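Local coordinates for protein transcriptional regulator, LRP/AsnC family (Neisseria meningitidis, PDB 2P5V) that probably binds specific DNA sequences to regulate transcription, as an Lrp/AsnC-family protein with a winged helix-turn-helix domain and a ligand-binding domain, at residues L16-E21 with T151-N157; P96-S100 with L112-F116. All coordinates share one frame; numbering follows the deposited sequence.

Contact 1. Residues L16-E21 with T151-N157; sequences LQVLQE and TTSLPLN
The last turns of helix 10-21, the first long helix of the winged helix-turn-helix domain, meet the C-terminal tail that follows strand 136-150, and Gln-20 joins the two by gripping the backbone of Leu-154 at both ends of its amide. OE1 of Gln-20 accepts from Leu-154 N at 2.8 Å, with the donor tilted 32° from the carbonyl plane. NE2 of Gln-20 donates to Leu-154 O at 3.1 Å in an almost straight bond (176°); Leu-154 O lies in the amide plane of Gln-20, and NE2 approaches it on a lone pair in the carbonyl plane. The side chain runs extended beyond CG (chi2 -166°), which carries the amide across to the tail. One water bridges OE1 of Gln-20 and Thr-152 O; another links Gln-20 O to OG1 of Thr-152. Beside them, Thr-151 closes an ST turn by accepting from Ser-153 N with OG1, while Glu-21 bends at chi2 to set OE2 2.7 Å from OG of Ser-153. Leu-156 adds an apolar contact, its CD1 lying 3.6 Å from CB of Leu-16, and Leu-61 of the second subunit packs on both Leu-16 and Gln-20. With donor and acceptor of one buried amide both engaged, which way round the Gln-20 amide sits is fixed, and the backbone N-H and C=O of Leu-154, in a segment without regular structure, are both satisfied by one helix side chain.

Contact 2. Residues P96-S100 with L112-F116; sequences PEVLS and LQAFF
Leu-99 has CG turned beside its backbone N (chi1 -82°), and its CD2 comes to 3.9 Å from CD2 of the Phe-115 ring. Glu-97 instead holds CG between its backbone N and carbonyl carbon (chi1 46°), placing CG 3.8 Å from CE1 of Phe-116, with carboxylate and ring planes 36° apart. Between these side chains the backbones form an antiparallel pairing interrupted by a classic beta bulge: Leu-99 and Ser-100 both face Gln-113. Gln-113 O accepts from Leu-99 N at 2.9 Å and more weakly from Ser-100 N at 3.4 Å. Phe-115 N to Glu-97 O (3.0 Å) and Gln-113 N to Ser-100 O (2.9 Å) complete the ladder around it. Val-98 and Ala-114 form a non-hydrogen-bonded pair, and CG1 of Val-98 lies 4.1 Å from CG of Leu-112. The face bearing Val-98, Leu-112, Ala-114 and Phe-116 packs against helices 84-94 and 119-130, where Val-92 touches both Val-98 and Leu-112 and Phe-122 meets the Phe-116 ring edge-to-face. Strand 70-78 flanks 110-116 within the sheet, while Ser-100 continues the ladder into a strand of the second subunit.

How the contacts relate
Contact 1 joins the winged helix-turn-helix domain, probably the DNA-binding part, to the C-terminal tail, whereas contact 2 lies within the ligand-binding domain, in the hairpin of strands 98-104 and 110-116. Their centres are 23 Å apart, on opposite sides of the chain's centre, and the nearest atoms remain about 9 Å from each other. Along the chain, 16-21 comes first, both segments of contact 2 follow, and 151-157 comes last, directly after strand 136-150 of the same four-stranded sheet. The subunit interface relates them: Leu-154 packs on Phe-115 of the second subunit, and Leu-99 on Ser-153 of that subunit. The tail beside its own subunit's helix thus also reaches the second subunit's hairpin.

Contact 1. Residues L16-E21 with T151-N157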
# COMPACT_ATOMS: atom_id res chain seq x y z
N LEU G 16 6.98 43.29 -4.24
CA LEU G 16 6.21 42.05 -4.07
C LEU G 16 6.54 41.35 -2.76
O LEU G 16 5.66 40.83 -2.08
CB LEU G 16 6.43 41.10 -5.25
CG LEU G 16 5.92 41.61 -6.60
CD1 LEU G 16 6.59 40.86 -7.74
CD2 LEU G 16 4.40 41.50 -6.70
N GLN G 17 7.82 41.35 -2.39
CA GLN G 17 8.23 40.78 -1.11
C GLN G 17 7.59 41.55 0.05
O GLN G 17 7.10 40.94 1.00
CB GLN G 17 9.74 40.81 -0.97
CG GLN G 17 10.47 39.88 -1.94
CD GLN G 17 11.97 40.09 -1.93
OE1 GLN G 17 12.48 41.01 -1.30
NE2 GLN G 17 12.69 39.22 -2.62
N VAL G 18 7.61 42.88 -0.04
CA VAL G 18 7.04 43.72 1.02
C VAL G 18 5.55 43.45 1.18
O VAL G 18 5.07 43.24 2.30
CB VAL G 18 7.26 45.23 0.73
CG1 VAL G 18 6.34 46.09 1.59
CG2 VAL G 18 8.72 45.61 0.96
N LEU G 19 4.82 43.48 0.07
CA LEU G 19 3.37 43.32 0.10
C LEU G 19 2.91 41.91 0.50
O LEU G 19 1.83 41.75 1.08
CB LEU G 19 2.77 43.69 -1.26
CG LEU G 19 2.78 45.17 -1.62
CD1 LEU G 19 2.33 45.34 -3.07
CD2 LEU G 19 1.90 45.98 -0.67
N GLN G 20 3.71 40.89 0.17
CA GLN G 20 3.39 39.52 0.56
C GLN G 20 3.36 39.37 2.08
O GLN G 20 2.52 38.66 2.61
CB GLN G 20 4.38 38.52 -0.04
CG GLN G 20 4.02 38.09 -1.46
CD GLN G 20 4.78 36.87 -1.92
OE1 GLN G 20 4.20 35.95 -2.49
NE2 GLN G 20 6.09 36.85 -1.67
N GLU G 21 4.27 40.07 2.75
CA GLU G 21 4.33 40.07 4.21
C GLU G 21 3.40 41.08 4.85
O GLU G 21 2.83 40.82 5.91
CB GLU G 21 5.77 40.31 4.67
CG GLU G 21 6.68 39.11 4.47
CD GLU G 21 6.18 37.87 5.21
OE1 GLU G 21 6.04 37.92 6.45
OE2 GLU G 21 5.91 36.85 4.54
N THR G 151 3.52 29.78 5.47
CA THR G 151 3.48 31.10 4.87
C THR G 151 2.80 31.06 3.49
O THR G 151 2.73 30.02 2.85
CB THR G 151 4.90 31.74 4.76
OG1 THR G 151 4.81 32.97 4.05
CG2 THR G 151 5.90 30.80 4.06
N THR G 152 2.28 32.21 3.07
CA THR G 152 1.66 32.38 1.76
C THR G 152 2.63 33.02 0.77
O THR G 152 2.36 33.10 -0.43
CB THR G 152 0.40 33.27 1.86
OG1 THR G 152 0.74 34.50 2.50
CG2 THR G 152 -0.68 32.58 2.66
N SER G 153 3.78 33.47 1.27
CA SER G 153 4.75 34.18 0.47
C SER G 153 5.51 33.23 -0.44
O SER G 153 6.15 32.27 0.02
CB SER G 153 5.73 34.94 1.36
OG SER G 153 5.02 35.70 2.31
N LEU G 154 5.43 33.50 -1.74
CA LEU G 154 6.16 32.75 -2.75
C LEU G 154 7.60 33.22 -2.74
O LEU G 154 7.86 34.39 -2.42
CB LEU G 154 5.56 32.96 -4.14
CG LEU G 154 4.18 32.34 -4.41
CD1 LEU G 154 3.61 32.85 -5.74
CD2 LEU G 154 4.28 30.83 -4.41
N PRO G 155 8.54 32.32 -3.09
CA PRO G 155 9.95 32.69 -3.21
C PRO G 155 10.15 33.40 -4.54
O PRO G 155 9.58 32.99 -5.55
CB PRO G 155 10.66 31.34 -3.21
CG PRO G 155 9.68 30.41 -3.86
CD PRO G 155 8.32 30.91 -3.44
N LEU G 156 10.92 34.48 -4.54
CA LEU G 156 11.04 35.32 -5.74
C LEU G 156 12.47 35.52 -6.23
O LEU G 156 12.69 36.20 -7.23
CB LEU G 156 10.35 36.68 -5.51
CG LEU G 156 8.86 36.62 -5.15
CD1 LEU G 156 8.24 38.01 -5.02
CD2 LEU G 156 8.07 35.77 -6.15
N ASN G 157 13.43 34.86 -5.57
CA ASN G 157 14.86 35.07 -5.84
C ASN G 157 15.29 34.64 -7.24
O ASN G 157 16.24 35.19 -7.79
CB ASN G 157 15.69 34.32 -4.80
CG ASN G 157 15.36 34.75 -3.38
OD1 ASN G 157 15.37 35.94 -3.07
ND2 ASN G 157 15.06 33.78 -2.52
O HOH W 1 1.74 36.34 0.65
O HOH W 2 1.82 34.90 -2.36
O HOH W 3 3.30 36.11 4.00

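Contact 2. Residues P96-S100 with L112-F116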
# COMPACT_ATOMS: atom_id res chain seq x y z
N PRO G 96 -17.28 25.77 2.24
CA PRO G 96 -16.36 26.75 2.84
C PRO G 96 -15.28 26.17 3.75
O PRO G 96 -14.24 26.80 3.96
CB PRO G 96 -17.30 27.68 3.64
CG PRO G 96 -18.69 27.33 3.20
CD PRO G 96 -18.65 25.92 2.76
N GLU G 97 -15.53 24.98 4.30
CA GLU G 97 -14.53 24.30 5.14
C GLU G 97 -13.33 23.80 4.34
O GLU G 97 -12.26 23.65 4.91
CB GLU G 97 -15.15 23.15 5.94
CG GLU G 97 -16.07 22.22 5.16
CD GLU G 97 -17.50 22.71 5.10
OE1 GLU G 97 -18.21 22.59 6.11
OE2 GLU G 97 -17.90 23.20 4.03
N VAL G 98 -13.48 23.57 3.03
CA VAL G 98 -12.35 23.21 2.17
C VAL G 98 -11.72 24.49 1.61
O VAL G 98 -12.34 25.20 0.83
CB VAL G 98 -12.79 22.26 1.01
CG1 VAL G 98 -11.61 21.87 0.11
CG2 VAL G 98 -13.45 21.03 1.57
N LEU G 99 -10.50 24.79 2.05
CA LEU G 99 -9.72 25.94 1.57
C LEU G 99 -9.01 25.67 0.24
O LEU G 99 -8.91 26.54 -0.62
CB LEU G 99 -8.66 26.33 2.60
CG LEU G 99 -9.17 27.20 3.76
CD1 LEU G 99 -10.28 26.50 4.53
CD2 LEU G 99 -8.00 27.59 4.69
N SER G 100 -8.51 24.46 0.06
CA SER G 100 -7.81 24.15 -1.17
C SER G 100 -8.08 22.72 -1.59
O SER G 100 -8.33 21.84 -0.76
CB SER G 100 -6.30 24.47 -1.05
OG SER G 100 -5.65 23.63 -0.11
N LEU G 112 -7.38 17.61 -0.57
CA LEU G 112 -8.15 18.70 0.00
C LEU G 112 -7.56 19.11 1.35
O LEU G 112 -7.07 18.27 2.10
CB LEU G 112 -9.60 18.28 0.19
CG LEU G 112 -10.49 18.15 -1.06
CD1 LEU G 112 -9.93 17.14 -2.04
CD2 LEU G 112 -11.90 17.76 -0.65
N GLN G 113 -7.59 20.40 1.64
CA GLN G 113 -7.13 20.91 2.93
C GLN G 113 -8.32 21.65 3.53
O GLN G 113 -8.91 22.53 2.89
CB GLN G 113 -5.90 21.82 2.73
CG GLN G 113 -5.09 22.09 4.01
CD GLN G 113 -3.79 22.89 3.77
OE1 GLN G 113 -3.22 22.89 2.67
NE2 GLN G 113 -3.33 23.57 4.81
N ALA G 114 -8.72 21.26 4.74
CA ALA G 114 -9.98 21.72 5.33
C ALA G 114 -9.88 21.97 6.83
O ALA G 114 -9.05 21.37 7.51
CB ALA G 114 -11.10 20.72 5.06
N PHE G 115 -10.75 22.84 7.34
CA PHE G 115 -10.72 23.21 8.75
C PHE G 115 -12.04 22.93 9.44
O PHE G 115 -13.11 23.18 8.87
CB PHE G 115 -10.39 24.69 8.87
CG PHE G 115 -8.93 24.98 8.94
CD1 PHE G 115 -8.26 24.94 10.15
CD2 PHE G 115 -8.22 25.31 7.80
CE1 PHE G 115 -6.90 25.23 10.23
CE2 PHE G 115 -6.86 25.59 7.87
CZ PHE G 115 -6.21 25.56 9.09
N PHE G 116 -11.95 22.43 10.67
CA PHE G 116 -13.13 22.10 11.48
C PHE G 116 -12.85 22.43 12.91
O PHE G 116 -11.69 22.58 13.31
CB PHE G 116 -13.47 20.61 11.34
CG PHE G 116 -13.70 20.19 9.92
CD1 PHE G 116 -14.98 20.20 9.38
CD2 PHE G 116 -12.63 19.84 9.12
CE1 PHE G 116 -15.18 19.84 8.05
CE2 PHE G 116 -12.83 19.48 7.80
CZ PHE G 116 -14.10 19.48 7.26